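Local coordinates for putative ferritin-like diiron-carboxylate protein TM1526 (Thermotoga maritima, PDB 1VJX) that is of unknown function but belongs to the rubrerythrin family of the ferritin clan, and is probably a metal-binding oxidoreductase, at residues K14-E26 with S115-V127. Sequence-based numbering, arbitrary orientation.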
loop_
_atom_site.group_PDB
_atom_site.type_symbol
_atom_site.label_atom_id
_atom_site.label_comp_id
_atom_site.label_asym_id
_atom_site.label_seq_id
_atom_site.Cartn_x
_atom_site.Cartn_y
_atom_site.Cartn_z
ATOM N N LYS A 14 -18.419 2.611 0.771
ATOM C CA LYS A 14 -18.364 3.391 1.986
ATOM C C LYS A 14 -16.886 3.686 2.369
ATOM O O LYS A 14 -15.971 2.994 1.948
ATOM C CB LYS A 14 -19.123 2.761 3.134
ATOM C CG LYS A 14 -20.593 2.591 2.890
ATOM C CD LYS A 14 -21.258 2.015 4.116
ATOM C CE LYS A 14 -22.699 1.683 3.900
ATOM N NZ LYS A 14 -23.277 0.820 5.012
ATOM N N VAL A 15 -16.691 4.753 3.147
ATOM C CA VAL A 15 -15.427 4.995 3.806
ATOM C C VAL A 15 -14.895 3.741 4.488
ATOM O O VAL A 15 -13.710 3.456 4.424
ATOM C CB VAL A 15 -15.565 6.137 4.861
ATOM C CG1 VAL A 15 -14.438 6.098 5.916
ATOM C CG2 VAL A 15 -15.610 7.486 4.161
ATOM N N SER A 16 -15.754 3.031 5.193
ATOM C CA SER A 16 -15.325 1.876 5.941
ATOM C C SER A 16 -14.864 0.742 5.038
ATOM O O SER A 16 -14.022 -0.057 5.444
ATOM C CB SER A 16 -16.488 1.356 6.791
ATOM O OG SER A 16 -17.600 1.125 5.947
ATOM N N ASP A 17 -15.507 0.628 3.870
ATOM C CA ASP A 17 -15.172 -0.354 2.847
ATOM C C ASP A 17 -13.763 -0.031 2.369
ATOM O O ASP A 17 -12.948 -0.918 2.139
ATOM C CB ASP A 17 -16.128 -0.262 1.639
ATOM C CG ASP A 17 -17.585 -0.548 1.994
ATOM O OD1 ASP A 17 -17.863 -1.171 3.038
ATOM O OD2 ASP A 17 -18.526 -0.233 1.238
ATOM N N ILE A 18 -13.478 1.248 2.253
ATOM C CA ILE A 18 -12.173 1.708 1.717
ATOM C C ILE A 18 -11.053 1.512 2.742
ATOM O O ILE A 18 -9.950 1.107 2.389
ATOM C CB ILE A 18 -12.285 3.176 1.295
ATOM C CG1 ILE A 18 -13.313 3.338 0.182
ATOM C CG2 ILE A 18 -10.944 3.745 0.807
ATOM C CD1 ILE A 18 -12.862 2.748 -1.167
ATOM N N LEU A 19 -11.310 1.808 4.016
ATOM C CA LEU A 19 -10.342 1.446 5.060
ATOM C C LEU A 19 -10.020 -0.052 5.034
ATOM O O LEU A 19 -8.870 -0.421 5.180
ATOM C CB LEU A 19 -10.835 1.767 6.440
ATOM C CG LEU A 19 -10.605 3.136 6.983
ATOM C CD1 LEU A 19 -11.431 3.211 8.255
ATOM C CD2 LEU A 19 -9.074 3.397 7.211
ATOM N N THR A 20 -11.032 -0.897 4.883
ATOM C CA THR A 20 -10.803 -2.333 4.840
ATOM C C THR A 20 -9.884 -2.659 3.655
ATOM O O THR A 20 -8.962 -3.441 3.759
ATOM C CB THR A 20 -12.119 -3.076 4.680
ATOM O OG1 THR A 20 -13.007 -2.807 5.797
ATOM C CG2 THR A 20 -11.875 -4.569 4.763
ATOM N N VAL A 21 -10.148 -2.007 2.526
ATOM C CA VAL A 21 -9.364 -2.195 1.329
ATOM C C VAL A 21 -7.927 -1.748 1.624
ATOM O O VAL A 21 -7.006 -2.483 1.333
ATOM C CB VAL A 21 -9.998 -1.449 0.129
ATOM C CG1 VAL A 21 -9.007 -1.304 -0.999
ATOM C CG2 VAL A 21 -11.235 -2.184 -0.379
ATOM N N ALA A 22 -7.777 -0.596 2.276
ATOM C CA ALA A 22 -6.467 -0.002 2.571
ATOM C C ALA A 22 -5.679 -0.817 3.561
ATOM O O ALA A 22 -4.459 -0.949 3.455
ATOM C CB ALA A 22 -6.636 1.421 3.092
ATOM N N ILE A 23 -6.393 -1.426 4.504
ATOM C CA ILE A 23 -5.740 -2.264 5.473
ATOM C C ILE A 23 -5.112 -3.427 4.732
ATOM O O ILE A 23 -3.974 -3.802 5.007
ATOM C CB ILE A 23 -6.724 -2.727 6.480
ATOM C CG1 ILE A 23 -7.137 -1.570 7.393
ATOM C CG2 ILE A 23 -6.173 -3.916 7.331
ATOM C CD1 ILE A 23 -8.354 -1.945 8.288
ATOM N N ARG A 24 -5.844 -4.006 3.786
ATOM C CA ARG A 24 -5.360 -5.218 3.132
ATOM C C ARG A 24 -4.170 -4.939 2.193
ATOM O O ARG A 24 -3.248 -5.754 2.131
ATOM C CB ARG A 24 -6.488 -5.940 2.422
ATOM C CG ARG A 24 -7.372 -6.600 3.336
ATOM C CD ARG A 24 -8.723 -6.957 2.772
ATOM N NE ARG A 24 -9.661 -7.431 3.821
ATOM C CZ ARG A 24 -10.360 -8.589 3.787
ATOM N NH1 ARG A 24 -10.227 -9.456 2.784
ATOM N NH2 ARG A 24 -11.198 -8.887 4.781
ATOM N N LEU A 25 -4.181 -3.770 1.541
ATOM C CA LEU A 25 -3.120 -3.365 0.658
ATOM C C LEU A 25 -1.815 -3.202 1.449
ATOM O O LEU A 25 -0.775 -3.669 0.996
ATOM C CB LEU A 25 -3.482 -2.085 -0.125
ATOM C CG LEU A 25 -4.651 -2.194 -1.132
ATOM C CD1 LEU A 25 -4.895 -0.869 -1.879
ATOM C CD2 LEU A 25 -4.466 -3.319 -2.134
ATOM N N GLU A 26 -1.890 -2.617 2.652
ATOM C CA GLU A 26 -0.714 -2.454 3.514
ATOM C C GLU A 26 -0.222 -3.785 4.083
ATOM O O GLU A 26 0.978 -4.020 4.174
ATOM C CB GLU A 26 -0.997 -1.468 4.643
ATOM C CG GLU A 26 -1.238 -0.044 4.163
ATOM C CD GLU A 26 0.007 0.700 3.694
ATOM O OE1 GLU A 26 1.119 0.163 3.825
ATOM O OE2 GLU A 26 -0.137 1.860 3.208
ATOM N N SER A 115 -2.394 1.420 -5.164
ATOM C CA SER A 115 -2.636 1.668 -3.748
ATOM C C SER A 115 -2.586 3.159 -3.369
ATOM O O SER A 115 -3.334 3.617 -2.499
ATOM C CB SER A 115 -1.611 0.897 -2.957
ATOM O OG SER A 115 -1.682 -0.476 -3.321
ATOM N N ILE A 116 -1.721 3.921 -4.029
ATOM C CA ILE A 116 -1.661 5.371 -3.755
ATOM C C ILE A 116 -2.975 6.086 -4.110
ATOM O O ILE A 116 -3.479 6.903 -3.325
ATOM C CB ILE A 116 -0.418 5.986 -4.388
ATOM C CG1 ILE A 116 0.791 5.504 -3.589
ATOM C CG2 ILE A 116 -0.462 7.527 -4.380
ATOM C CD1 ILE A 116 2.128 5.851 -4.160
ATOM N N ILE A 117 -3.537 5.734 -5.263
ATOM C CA ILE A 117 -4.813 6.285 -5.694
ATOM C C ILE A 117 -5.843 5.996 -4.637
ATOM O O ILE A 117 -6.625 6.865 -4.243
ATOM C CB ILE A 117 -5.267 5.697 -7.055
ATOM C CG1 ILE A 117 -4.298 6.093 -8.149
ATOM C CG2 ILE A 117 -6.683 6.165 -7.421
ATOM C CD1 ILE A 117 -4.759 5.847 -9.553
ATOM N N LEU A 118 -5.827 4.762 -4.141
ATOM C CA LEU A 118 -6.824 4.353 -3.155
ATOM C C LEU A 118 -6.683 5.107 -1.828
ATOM O O LEU A 118 -7.675 5.465 -1.176
ATOM C CB LEU A 118 -6.806 2.865 -2.906
ATOM C CG LEU A 118 -7.759 2.586 -1.694
ATOM C CD1 LEU A 118 -9.159 2.196 -2.139
ATOM C CD2 LEU A 118 -7.172 1.620 -0.774
ATOM N N TYR A 119 -5.468 5.281 -1.358
ATOM C CA TYR A 119 -5.325 6.042 -0.127
ATOM C C TYR A 119 -5.732 7.505 -0.317
ATOM O O TYR A 119 -6.199 8.096 0.638
ATOM C CB TYR A 119 -3.900 5.996 0.441
ATOM C CG TYR A 119 -3.306 4.607 0.558
ATOM C CD1 TYR A 119 -4.039 3.552 1.068
ATOM C CD2 TYR A 119 -1.986 4.365 0.121
ATOM C CE1 TYR A 119 -3.506 2.275 1.155
ATOM C CE2 TYR A 119 -1.450 3.088 0.187
ATOM C CZ TYR A 119 -2.220 2.051 0.720
ATOM O OH TYR A 119 -1.684 0.802 0.783
ATOM N N TYR A 120 -5.506 8.100 -1.503
ATOM C CA TYR A 120 -6.029 9.420 -1.777
ATOM C C TYR A 120 -7.582 9.412 -1.682
ATOM O O TYR A 120 -8.180 10.286 -1.084
ATOM C CB TYR A 120 -5.542 9.966 -3.136
ATOM C CG TYR A 120 -4.188 10.692 -3.097
ATOM C CD1 TYR A 120 -3.999 11.826 -2.303
ATOM C CD2 TYR A 120 -3.108 10.269 -3.881
ATOM C CE1 TYR A 120 -2.754 12.515 -2.267
ATOM C CE2 TYR A 120 -1.827 10.975 -3.848
ATOM C CZ TYR A 120 -1.674 12.082 -3.031
ATOM O OH TYR A 120 -0.470 12.779 -2.973
ATOM N N GLU A 121 -8.210 8.372 -2.227
ATOM C CA GLU A 121 -9.661 8.272 -2.241
ATOM C C GLU A 121 -10.192 8.300 -0.849
ATOM O O GLU A 121 -11.117 9.056 -0.574
ATOM C CB GLU A 121 -10.124 7.039 -3.021
ATOM C CG GLU A 121 -9.968 7.273 -4.532
ATOM C CD GLU A 121 -10.149 6.028 -5.402
ATOM O OE1 GLU A 121 -9.927 4.905 -4.910
ATOM O OE2 GLU A 121 -10.523 6.181 -6.592
ATOM N N LEU A 122 -9.555 7.505 0.014
ATOM C CA LEU A 122 -9.861 7.379 1.434
ATOM C C LEU A 122 -9.741 8.697 2.191
ATOM O O LEU A 122 -10.629 9.072 2.983
ATOM C CB LEU A 122 -8.892 6.379 2.099
ATOM C CG LEU A 122 -8.951 6.356 3.647
ATOM C CD1 LEU A 122 -10.379 6.011 4.142
ATOM C CD2 LEU A 122 -7.912 5.421 4.273
ATOM N N LYS A 123 -8.642 9.390 1.952
ATOM C CA LYS A 123 -8.421 10.679 2.551
ATOM C C LYS A 123 -9.521 11.692 2.244
ATOM O O LYS A 123 -10.007 12.400 3.139
ATOM C CB LYS A 123 -7.076 11.225 2.170
ATOM C CG LYS A 123 -6.699 12.417 3.042
ATOM C CD LYS A 123 -5.208 12.894 2.950
ATOM C CE LYS A 123 -4.897 13.460 1.584
ATOM N NZ LYS A 123 -5.428 14.842 1.451
ATOM N N ASP A 124 -9.936 11.719 0.991
ATOM C CA ASP A 124 -11.059 12.551 0.575
ATOM C C ASP A 124 -12.382 12.192 1.256
ATOM O O ASP A 124 -13.257 13.013 1.317
ATOM C CB ASP A 124 -11.271 12.438 -0.920
ATOM C CG ASP A 124 -10.486 13.464 -1.713
ATOM O OD1 ASP A 124 -9.510 14.086 -1.169
ATOM O OD2 ASP A 124 -10.801 13.706 -2.905
ATOM N N GLY A 125 -12.524 10.972 1.748
ATOM C CA GLY A 125 -13.792 10.503 2.344
ATOM C C GLY A 125 -13.871 10.695 3.842
ATOM O O GLY A 125 -14.961 10.592 4.456
ATOM N N LEU A 126 -12.700 10.913 4.438
ATOM C CA LEU A 126 -12.607 11.232 5.831
ATOM C C LEU A 126 -13.001 12.690 6.010
ATOM O O LEU A 126 -12.736 13.543 5.148
ATOM C CB LEU A 126 -11.225 10.929 6.377
ATOM C CG LEU A 126 -10.821 9.446 6.383
ATOM C CD1 LEU A 126 -9.259 9.318 6.505
ATOM C CD2 LEU A 126 -11.482 8.720 7.482
ATOM N N VAL A 127 -13.687 12.935 7.124
ATOM C CA VAL A 127 -14.268 14.220 7.480
ATOM C C VAL A 127 -13.536 14.786 8.693
ATOM O O VAL A 127 -13.382 15.997 8.831
ATOM C CB VAL A 127 -15.794 14.037 7.793
ATOM C CG1 VAL A 127 -16.256 14.919 8.970
ATOM C CG2 VAL A 127 -16.634 14.304 6.538
HETATM O O HOH W 1 -0.022 -1.993 -1.209
#
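Helices 15-26 and 115-125 run antiparallel, their axes approaching to 9.6 Å at 147°, and by nearest CA atoms Val15 faces Gly125, Ile18 Leu122, Ala22 Tyr119 and Leu25 Ser115. Two leucines of 115-127 act as knobs into holes. Leu118 enters among Ile18, Val21, Ala22 and Leu25; its CG lies anti to the backbone N (chi1 172°), which carries the methyl fork across the interface, and CD2 presses tightly on Val21 CG1 at 3.5 Å. One turn on, Leu122 fills the hole of Val15, Ile18, Leu19 and Ala22, with Ile18 CG2 sliding alongside its CB at 3.6 Å. Gly125 lets the backbones close in at the end: Val15 CG2 rests 3.2 Å from Gly125 O, where a CB would crowd that methyl. Toward Ser115 polar atoms join the apolar packing, Leu25 CD1 lying 3.5 Å from Ser115 OG. A water donates to both Leu25 O and Ser115 OG, bridging the helices, while Ser115 OG is also hydrogen-bonded to Val111 O. Ala22 CB meets the Tyr119 ring at its edge, 3.8 Å from CE1, and the Glu26 carboxylate lies nearly parallel to the ring, the two planes 18° apart, with OE2 3.1 Å from Tyr119 OH. With the ring cut back to an alanine, a gap is likely to open beside Ala22 and the Glu26 carboxylate to lose the hydroxyl next to it. Glu26 OE1 is hydrogen-bonded to His58, and Glu55 and Glu142 bring further carboxylates close, a grouping consistent with the diiron-carboxylate centre of ferritin-like four-helix bundles. Helix 43-68 covers Ala22 and Glu26 through Phe62, whose ring also meets that of Tyr119, and helix 129-156 reaches Tyr119 through Ile139, so the pair packs against both within the bundle.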